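Local coordinates for protein acyltransferase (Streptococcus pneumoniae, PDB 5UG1) that probably transfers acetyl groups onto peptidoglycan hydroxyls, as the C-terminal catalytic domain of the O-acetyltransferase OatA, at residues A[6-15]-A[28-36]; A[54-64]-A[81-92]. All coordinates share one frame; numbering follows the deposited sequence.

Contact 1 of 2, residues A[6-15]-A[28-36]; sequences TMLIGDSVAL and AQINAQVSV. With 03S (methanesulfonic acid), chain B.
The methyl of Ala32 packs against the first turn of helix 12-16, with Ala14 CB 4.0 Å from Ala32 CB and Leu15 CB beside it. Leu15, its CG swung anti to the backbone N (chi1 -178°), splits its two branches between the end of strand 29-32 and the loop after it: CD1 rests on the carbonyl of Ala32, while CD2 slants across to Val34 CG2 at 3.8 Å. On the same face Leu8 CB touches Ile30 CD1; helix 18-24 covers both residues, and helix 150-171 reaches Leu8 as well. On the other face the bent end of Met7 brings CE to 3.4 Å from Gln29 NE2.

Strands 6-10 and 29-32 run parallel, 11° apart, joined by alternating backbone bonds from Gln29 N to Thr6 O through Gln33 N to Gly10 O; 29-32 is an outermost strand of an atypical alpha/beta hydrolase fold. Where strand 6-10 ends, the chain turns into the helix that begins with Ser12, which carries the covalent adduct and is probably the nucleophile of a Ser-His-Asp triad.

Asp11 caps that helix: chi1 of 64° folds its carboxylate back, and OD1 accepts weak bonds from Val13 N and Ala14 N. A water bridges Asp11 OD2 and Val36 O. Ser12 OG, hydrogen-bonded to His145, is covalently joined to the methylsulfonyl sulfur S10 at 1.5 Å, and Ser12 N donates to ligand O12 at 3.1 Å. Val34 O approaches the same ligand oxygen to 3.4 Å.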
loop_
_atom_site.group_PDB
_atom_site.type_symbol
_atom_site.label_atom_id
_atom_site.label_comp_id
_atom_site.label_asym_id
_atom_site.label_seq_id
_atom_site.Cartn_x
_atom_site.Cartn_y
_atom_site.Cartn_z
ATOM N N THR A 6 -8.403 6.773 8.766
ATOM C CA THR A 6 -7.559 6.033 7.842
ATOM C C THR A 6 -7.634 4.550 8.170
ATOM O O THR A 6 -7.442 4.157 9.322
ATOM C CB THR A 6 -6.113 6.519 7.921
ATOM O OG1 THR A 6 -6.074 7.934 7.695
ATOM C CG2 THR A 6 -5.259 5.818 6.883
ATOM N N MET A 7 -7.946 3.742 7.162
ATOM C CA MET A 7 -7.839 2.292 7.237
ATOM C C MET A 7 -6.831 1.834 6.193
ATOM O O MET A 7 -6.929 2.211 5.017
ATOM C CB MET A 7 -9.195 1.605 7.004
ATOM C CG MET A 7 -9.116 0.084 7.065
ATOM S SD MET A 7 -10.699 -0.714 6.917
ATOM C CE MET A 7 -11.405 -0.483 8.551
ATOM N N LEU A 8 -5.855 1.045 6.626
ATOM C CA LEU A 8 -4.924 0.378 5.728
ATOM C C LEU A 8 -5.363 -1.076 5.570
ATOM O O LEU A 8 -5.606 -1.766 6.567
ATOM C CB LEU A 8 -3.497 0.460 6.270
ATOM C CG LEU A 8 -2.387 -0.074 5.363
ATOM C CD1 LEU A 8 -1.124 0.713 5.586
ATOM C CD2 LEU A 8 -2.136 -1.566 5.619
ATOM N N ILE A 9 -5.516 -1.518 4.326
ATOM C CA ILE A 9 -5.792 -2.914 3.994
ATOM C C ILE A 9 -4.557 -3.414 3.267
ATOM O O ILE A 9 -4.268 -2.958 2.151
ATOM C CB ILE A 9 -7.033 -3.065 3.107
ATOM C CG1 ILE A 9 -8.260 -2.397 3.726
ATOM C CG2 ILE A 9 -7.283 -4.550 2.762
ATOM C CD1 ILE A 9 -9.246 -1.903 2.661
ATOM N N GLY A 10 -3.843 -4.308 3.897
ATOM C CA GLY A 10 -2.525 -4.656 3.448
ATOM C C GLY A 10 -2.110 -6.098 3.539
ATOM O O GLY A 10 -2.791 -6.909 4.093
ATOM N N ASP A 11 -0.940 -6.355 2.981
ATOM C CA ASP A 11 -0.340 -7.669 2.874
ATOM C C ASP A 11 0.702 -7.963 3.964
ATOM O O ASP A 11 0.814 -7.261 4.914
ATOM C CB ASP A 11 0.207 -7.900 1.462
ATOM C CG ASP A 11 1.333 -6.969 1.104
ATOM O OD1 ASP A 11 1.821 -6.271 1.941
ATOM O OD2 ASP A 11 1.736 -6.941 -0.027
ATOM N N SER A 12 1.443 -9.033 3.792
ATOM C CA SER A 12 2.449 -9.423 4.745
ATOM C C SER A 12 3.560 -8.413 4.926
ATOM O O SER A 12 4.126 -8.355 5.952
ATOM C CB SER A 12 3.057 -10.747 4.354
ATOM O OG SER A 12 3.909 -10.587 3.285
ATOM N N VAL A 13 3.860 -7.640 3.899
ATOM C CA VAL A 13 4.862 -6.617 4.015
ATOM C C VAL A 13 4.391 -5.515 4.969
ATOM O O VAL A 13 5.098 -5.115 5.848
ATOM C CB VAL A 13 5.301 -6.078 2.648
ATOM C CG1 VAL A 13 6.362 -5.027 2.795
ATOM C CG2 VAL A 13 5.834 -7.198 1.808
ATOM N N ALA A 14 3.170 -5.061 4.755
ATOM C CA ALA A 14 2.523 -4.158 5.670
ATOM C C ALA A 14 2.407 -4.770 7.074
ATOM O O ALA A 14 2.665 -4.103 8.050
ATOM C CB ALA A 14 1.186 -3.740 5.156
ATOM N N LEU A 15 2.074 -6.050 7.147
ATOM C CA LEU A 15 1.937 -6.688 8.449
ATOM C C LEU A 15 3.270 -6.702 9.186
ATOM O O LEU A 15 3.319 -6.552 10.415
ATOM C CB LEU A 15 1.392 -8.101 8.284
ATOM C CG LEU A 15 1.159 -8.824 9.612
ATOM C CD1 LEU A 15 0.133 -8.090 10.460
ATOM C CD2 LEU A 15 0.760 -10.289 9.407
ATOM N N ALA A 28 -4.738 5.173 13.341
ATOM C CA ALA A 28 -5.062 4.523 12.083
ATOM C C ALA A 28 -5.485 3.081 12.345
ATOM O O ALA A 28 -5.071 2.455 13.324
ATOM C CB ALA A 28 -3.875 4.562 11.123
ATOM N N GLN A 29 -6.349 2.574 11.480
ATOM C CA GLN A 29 -6.834 1.204 11.558
ATOM C C GLN A 29 -5.997 0.377 10.594
ATOM O O GLN A 29 -6.169 0.478 9.375
ATOM C CB GLN A 29 -8.317 1.125 11.201
ATOM C CG GLN A 29 -9.237 1.831 12.177
ATOM C CD GLN A 29 -10.686 1.775 11.732
ATOM O OE1 GLN A 29 -11.261 2.777 11.314
ATOM N NE2 GLN A 29 -11.280 0.601 11.819
ATOM N N ILE A 30 -5.083 -0.420 11.132
ATOM C CA ILE A 30 -4.171 -1.215 10.321
ATOM C C ILE A 30 -4.798 -2.596 10.200
ATOM O O ILE A 30 -4.900 -3.330 11.189
ATOM C CB ILE A 30 -2.762 -1.277 10.933
ATOM C CG1 ILE A 30 -2.260 0.121 11.319
ATOM C CG2 ILE A 30 -1.766 -1.906 9.958
ATOM C CD1 ILE A 30 -2.018 1.041 10.142
ATOM N N ASN A 31 -5.262 -2.937 9.000
ATOM C CA ASN A 31 -5.872 -4.238 8.729
ATOM C C ASN A 31 -4.982 -4.925 7.693
ATOM O O ASN A 31 -5.212 -4.833 6.486
ATOM C CB ASN A 31 -7.335 -4.058 8.273
ATOM C CG ASN A 31 -7.978 -5.351 7.786
ATOM O OD1 ASN A 31 -7.479 -6.457 8.025
ATOM N ND2 ASN A 31 -9.105 -5.211 7.094
ATOM N N ALA A 32 -3.943 -5.609 8.168
ATOM C CA ALA A 32 -2.971 -6.252 7.292
ATOM C C ALA A 32 -2.860 -7.717 7.664
ATOM O O ALA A 32 -2.896 -8.064 8.848
ATOM C CB ALA A 32 -1.588 -5.578 7.380
ATOM N N GLN A 33 -2.790 -8.582 6.674
ATOM C CA GLN A 33 -2.706 -10.021 6.885
ATOM C C GLN A 33 -1.797 -10.685 5.875
ATOM O O GLN A 33 -1.517 -10.147 4.846
ATOM C CB GLN A 33 -4.079 -10.688 6.792
ATOM C CG GLN A 33 -5.194 -9.964 7.488
ATOM C CD GLN A 33 -6.526 -10.500 7.089
ATOM O OE1 GLN A 33 -6.889 -11.620 7.442
ATOM N NE2 GLN A 33 -7.267 -9.721 6.340
ATOM N N VAL A 34 -1.359 -11.879 6.180
ATOM C CA VAL A 34 -0.312 -12.513 5.417
ATOM C C VAL A 34 -0.592 -12.725 3.940
ATOM O O VAL A 34 0.206 -12.360 3.129
ATOM C CB VAL A 34 0.169 -13.829 6.048
ATOM C CG1 VAL A 34 1.331 -14.368 5.266
ATOM C CG2 VAL A 34 0.555 -13.616 7.490
ATOM N N SER A 35 -1.715 -13.308 3.614
ATOM C CA SER A 35 -1.998 -13.648 2.240
ATOM C C SER A 35 -2.804 -12.657 1.423
ATOM O O SER A 35 -3.288 -12.974 0.387
ATOM C CB SER A 35 -2.718 -14.970 2.200
ATOM O OG SER A 35 -1.779 -15.973 2.320
ATOM N N VAL A 36 -2.912 -11.442 1.875
ATOM C CA VAL A 36 -3.774 -10.494 1.177
ATOM C C VAL A 36 -3.174 -10.125 -0.179
ATOM O O VAL A 36 -1.976 -9.839 -0.306
ATOM C CB VAL A 36 -4.022 -9.267 2.065
ATOM C CG1 VAL A 36 -4.669 -8.119 1.280
ATOM C CG2 VAL A 36 -4.897 -9.686 3.248
HETATM S S10 03S B . 3.705 -11.177 1.899
HETATM O O11 03S B . 4.869 -10.691 1.125
HETATM O O12 03S B . 2.461 -10.611 1.332
HETATM C C13 03S B . 3.643 -12.837 1.824
HETATM O O HOH W 1 0.303 -8.261 -2.070
#

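Contact 2 of 2, residues A[54-64]-A[81-92]; sequences LPKTVVIATGV and LPKGHHMILVTP
Strands 57-61 and 86-90 lie parallel with their axes 4.6 Å apart and 18° askew, and hydrogen bonds pass alternately between them from His86 N to Lys56 O as far as Val90 N to Ile60 O, the one from Ile60 N to Ile88 O being nearly straight at 172°. Side chains pack on both faces. On one, Val59 CG1 meets Val90 CG2 at 3.6 Å and Ile88 CG2 more loosely; Ala61 CB presses on the same Val90 methyl, which chi1 of -159° turns beside its own backbone N and over the other strand. Helix 150-171 covers this face, with Leu168 on Thr57 and Ile88. On the opposite face Ile60 CG1 takes the methyl of Met87, CE, at 3.5 Å, and Ile60 CB touches Leu89 CD2 more distantly.

The two strands are successive members of a beta-alpha-beta unit, whose connecting helix 70-80 lies over the Ile60 and Met87 face and sets Trp74 against Ile60 and Leu89. At the end where the strands begin, the type II turn from Pro82 to His85 leads into strand 86-90, and the His85 ring fits against the chain before strand 57-61. Leu54 CD2 sits over one face of that ring, 4.0 Å from its centroid, in a CH-pi contact. At the ring edge, ND1 divides its proton between two backbone carbonyls, weakly in each case: Pro55 O at 2.7 Å and Lys56 O at 3.2 Å. At the far end, beyond the last strand bond, Pro92 CB lies 3.4 Å from Val64 N and packs on Gly63, whose backbone angles suit a residue lacking a side chain. Val64 itself lines the pocket of the methylsulfonyl group.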
loop_
_atom_site.group_PDB
_atom_site.type_symbol
_atom_site.label_atom_id
_atom_site.label_comp_id
_atom_site.label_asym_id
_atom_site.label_seq_id
_atom_site.Cartn_x
_atom_site.Cartn_y
_atom_site.Cartn_z
ATOM N N LEU A 54 -15.625 1.656 6.534
ATOM C CA LEU A 54 -14.544 2.246 5.754
ATOM C C LEU A 54 -14.484 3.749 6.010
ATOM O O LEU A 54 -15.453 4.454 5.718
ATOM C CB LEU A 54 -14.745 1.976 4.265
ATOM C CG LEU A 54 -13.492 2.097 3.400
ATOM C CD1 LEU A 54 -12.483 1.049 3.856
ATOM C CD2 LEU A 54 -13.785 1.952 1.898
ATOM N N PRO A 55 -13.393 4.272 6.545
ATOM C CA PRO A 55 -13.291 5.717 6.773
ATOM C C PRO A 55 -12.805 6.408 5.506
ATOM O O PRO A 55 -12.546 5.767 4.489
ATOM C CB PRO A 55 -12.259 5.806 7.891
ATOM C CG PRO A 55 -11.310 4.675 7.540
ATOM C CD PRO A 55 -12.198 3.560 7.035
ATOM N N LYS A 56 -12.618 7.729 5.612
ATOM C CA LYS A 56 -12.407 8.564 4.433
ATOM C C LYS A 56 -11.176 8.142 3.639
ATOM O O LYS A 56 -11.227 8.034 2.414
ATOM C CB LYS A 56 -12.285 10.032 4.838
ATOM C CG LYS A 56 -12.152 10.945 3.633
ATOM C CD LYS A 56 -12.003 12.380 4.030
ATOM C CE LYS A 56 -10.544 12.765 4.125
ATOM N NZ LYS A 56 -10.391 14.205 4.500
ATOM N N THR A 57 -10.052 7.936 4.305
ATOM C CA THR A 57 -8.812 7.633 3.609
ATOM C C THR A 57 -8.558 6.131 3.654
ATOM O O THR A 57 -8.549 5.525 4.731
ATOM C CB THR A 57 -7.640 8.401 4.220
ATOM O OG1 THR A 57 -8.012 9.775 4.379
ATOM C CG2 THR A 57 -6.445 8.322 3.313
ATOM N N VAL A 58 -8.353 5.541 2.478
ATOM C CA VAL A 58 -8.134 4.109 2.305
ATOM C C VAL A 58 -6.717 3.903 1.784
ATOM O O VAL A 58 -6.323 4.498 0.771
ATOM C CB VAL A 58 -9.166 3.504 1.334
ATOM C CG1 VAL A 58 -9.034 1.983 1.289
ATOM C CG2 VAL A 58 -10.581 3.938 1.717
ATOM N N VAL A 59 -5.948 3.066 2.469
ATOM C CA VAL A 59 -4.597 2.733 2.041
ATOM C C VAL A 59 -4.588 1.280 1.590
ATOM O O VAL A 59 -4.884 0.377 2.382
ATOM C CB VAL A 59 -3.565 2.973 3.152
ATOM C CG1 VAL A 59 -2.164 2.806 2.582
ATOM C CG2 VAL A 59 -3.746 4.378 3.756
ATOM N N ILE A 60 -4.241 1.060 0.323
ATOM C CA ILE A 60 -4.158 -0.273 -0.265
ATOM C C ILE A 60 -2.675 -0.622 -0.338
ATOM O O ILE A 60 -1.949 -0.119 -1.203
ATOM C CB ILE A 60 -4.822 -0.336 -1.650
ATOM C CG1 ILE A 60 -6.285 0.115 -1.588
ATOM C CG2 ILE A 60 -4.704 -1.763 -2.250
ATOM C CD1 ILE A 60 -7.175 -0.638 -0.547
ATOM N N ALA A 61 -2.212 -1.470 0.578
ATOM C CA ALA A 61 -0.794 -1.819 0.678
ATOM C C ALA A 61 -0.608 -3.278 0.268
ATOM O O ALA A 61 -0.384 -4.171 1.092
ATOM C CB ALA A 61 -0.275 -1.541 2.103
ATOM N N THR A 62 -0.709 -3.515 -1.039
ATOM C CA THR A 62 -0.664 -4.844 -1.630
ATOM C C THR A 62 0.088 -4.763 -2.952
ATOM O O THR A 62 0.415 -3.678 -3.440
ATOM C CB THR A 62 -2.069 -5.401 -1.911
ATOM O OG1 THR A 62 -2.726 -4.544 -2.856
ATOM C CG2 THR A 62 -2.924 -5.521 -0.637
ATOM N N GLY A 63 0.278 -5.885 -3.586
ATOM C CA GLY A 63 0.790 -5.891 -4.929
ATOM C C GLY A 63 1.884 -6.876 -5.231
ATOM O O GLY A 63 2.057 -7.258 -6.332
ATOM N N VAL A 64 2.604 -7.293 -4.220
ATOM C CA VAL A 64 3.664 -8.238 -4.395
ATOM C C VAL A 64 3.159 -9.677 -4.452
ATOM O O VAL A 64 3.732 -10.465 -5.088
ATOM C CB VAL A 64 4.778 -8.054 -3.345
ATOM C CG1 VAL A 64 4.422 -8.716 -2.043
ATOM C CG2 VAL A 64 6.119 -8.493 -3.856
ATOM N N LEU A 81 -13.484 2.059 -5.686
ATOM C CA LEU A 81 -13.402 2.951 -4.539
ATOM C C LEU A 81 -14.732 3.684 -4.392
ATOM O O LEU A 81 -15.218 4.268 -5.370
ATOM C CB LEU A 81 -12.263 3.956 -4.706
ATOM C CG LEU A 81 -12.087 4.985 -3.591
ATOM C CD1 LEU A 81 -11.414 4.346 -2.377
ATOM C CD2 LEU A 81 -11.299 6.192 -4.075
ATOM N N PRO A 82 -15.368 3.634 -3.225
ATOM C CA PRO A 82 -16.689 4.255 -3.094
ATOM C C PRO A 82 -16.566 5.762 -3.075
ATOM O O PRO A 82 -15.538 6.318 -2.680
ATOM C CB PRO A 82 -17.212 3.726 -1.751
ATOM C CG PRO A 82 -16.299 2.595 -1.385
ATOM C CD PRO A 82 -14.974 2.924 -2.001
ATOM N N LYS A 83 -17.631 6.418 -3.527
ATOM C CA LYS A 83 -17.723 7.865 -3.432
ATOM C C LYS A 83 -17.408 8.315 -2.013
ATOM O O LYS A 83 -17.803 7.665 -1.041
ATOM C CB LYS A 83 -19.131 8.325 -3.826
ATOM C CG LYS A 83 -19.416 8.194 -5.306
ATOM C CD LYS A 83 -20.821 8.686 -5.666
ATOM C CE LYS A 83 -21.787 7.523 -5.908
ATOM N NZ LYS A 83 -23.105 7.967 -6.464
ATOM N N GLY A 84 -16.675 9.425 -1.903
ATOM C CA GLY A 84 -16.425 10.059 -0.628
ATOM C C GLY A 84 -15.099 9.715 0.008
ATOM O O GLY A 84 -14.832 10.168 1.130
ATOM N N HIS A 85 -14.264 8.934 -0.667
ATOM C CA HIS A 85 -12.995 8.477 -0.124
ATOM C C HIS A 85 -11.831 9.038 -0.925
ATOM O O HIS A 85 -11.969 9.402 -2.095
ATOM C CB HIS A 85 -12.929 6.951 -0.123
ATOM C CG HIS A 85 -13.971 6.307 0.740
ATOM N ND1 HIS A 85 -13.775 6.054 2.083
ATOM C CD2 HIS A 85 -15.222 5.874 0.456
ATOM C CE1 HIS A 85 -14.855 5.480 2.582
ATOM N NE2 HIS A 85 -15.748 5.363 1.616
ATOM N N HIS A 86 -10.684 9.120 -0.265
ATOM C CA HIS A 86 -9.400 9.287 -0.921
ATOM C C HIS A 86 -8.628 7.990 -0.741
ATOM O O HIS A 86 -8.741 7.330 0.294
ATOM C CB HIS A 86 -8.611 10.462 -0.338
ATOM C CG HIS A 86 -7.438 10.877 -1.179
ATOM N ND1 HIS A 86 -7.483 11.947 -2.048
ATOM C CD2 HIS A 86 -6.187 10.367 -1.277
ATOM C CE1 HIS A 86 -6.311 12.077 -2.646
ATOM N NE2 HIS A 86 -5.506 11.129 -2.198
ATOM N N MET A 87 -7.857 7.618 -1.749
ATOM C CA MET A 87 -7.212 6.317 -1.786
ATOM C C MET A 87 -5.717 6.508 -1.948
ATOM O O MET A 87 -5.277 7.325 -2.756
ATOM C CB MET A 87 -7.769 5.475 -2.935
ATOM C CG MET A 87 -7.272 4.062 -3.025
ATOM S SD MET A 87 -7.946 3.297 -4.526
ATOM C CE MET A 87 -8.483 1.763 -3.807
ATOM N N ILE A 88 -4.939 5.757 -1.178
ATOM C CA ILE A 88 -3.484 5.760 -1.292
ATOM C C ILE A 88 -3.028 4.380 -1.755
ATOM O O ILE A 88 -3.430 3.365 -1.176
ATOM C CB ILE A 88 -2.837 6.158 0.040
ATOM C CG1 ILE A 88 -3.153 7.622 0.307
ATOM C CG2 ILE A 88 -1.344 5.913 0.028
ATOM C CD1 ILE A 88 -2.641 8.062 1.576
ATOM N N LEU A 89 -2.202 4.343 -2.802
ATOM C CA LEU A 89 -1.694 3.090 -3.351
ATOM C C LEU A 89 -0.230 2.922 -2.954
ATOM O O LEU A 89 0.600 3.792 -3.254
ATOM C CB LEU A 89 -1.851 3.065 -4.874
ATOM C CG LEU A 89 -3.241 3.419 -5.409
ATOM C CD1 LEU A 89 -3.225 3.506 -6.930
ATOM C CD2 LEU A 89 -4.295 2.423 -4.932
ATOM N N VAL A 90 0.092 1.804 -2.296
ATOM C CA VAL A 90 1.462 1.504 -1.889
ATOM C C VAL A 90 2.070 0.550 -2.919
ATOM O O VAL A 90 1.640 -0.605 -3.044
ATOM C CB VAL A 90 1.516 0.913 -0.478
ATOM C CG1 VAL A 90 2.922 1.097 0.107
ATOM C CG2 VAL A 90 0.478 1.568 0.418
ATOM N N THR A 91 3.075 1.027 -3.660
ATOM C CA THR A 91 3.651 0.225 -4.728
ATOM C C THR A 91 4.405 -0.966 -4.141
ATOM O O THR A 91 4.968 -0.876 -3.045
ATOM C CB THR A 91 4.597 1.054 -5.600
ATOM O OG1 THR A 91 5.590 1.686 -4.779
ATOM C CG2 THR A 91 3.823 2.120 -6.433
ATOM N N PRO A 92 4.404 -2.106 -4.832
ATOM C CA PRO A 92 5.080 -3.291 -4.305
ATOM C C PRO A 92 6.552 -3.305 -4.687
ATOM O O PRO A 92 6.978 -2.660 -5.644
ATOM C CB PRO A 92 4.324 -4.447 -4.977
ATOM C CG PRO A 92 3.884 -3.871 -6.271
ATOM C CD PRO A 92 3.652 -2.404 -6.064
#

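Both contacts belong to one parallel sheet and meet where strands 6-10 and 57-61 run side by side, Ile9 N lying 2.8 Å from Val59 O. Contact 2 occupies the interior of the sheet and is almost wholly buried, its side chains meeting chiefly by aliphatic packing on both faces, with a histidine weakly bonded to two carbonyls at one end. Contact 1 takes in an outermost strand, is only partly buried, and mixes apolar packing with exposed polar residues. Helix 150-171 covers residues of both. The reactive chemistry concentrates in contact 1, around Ser12, whereas contact 2 reaches the same pocket through Val64, just past its strand end.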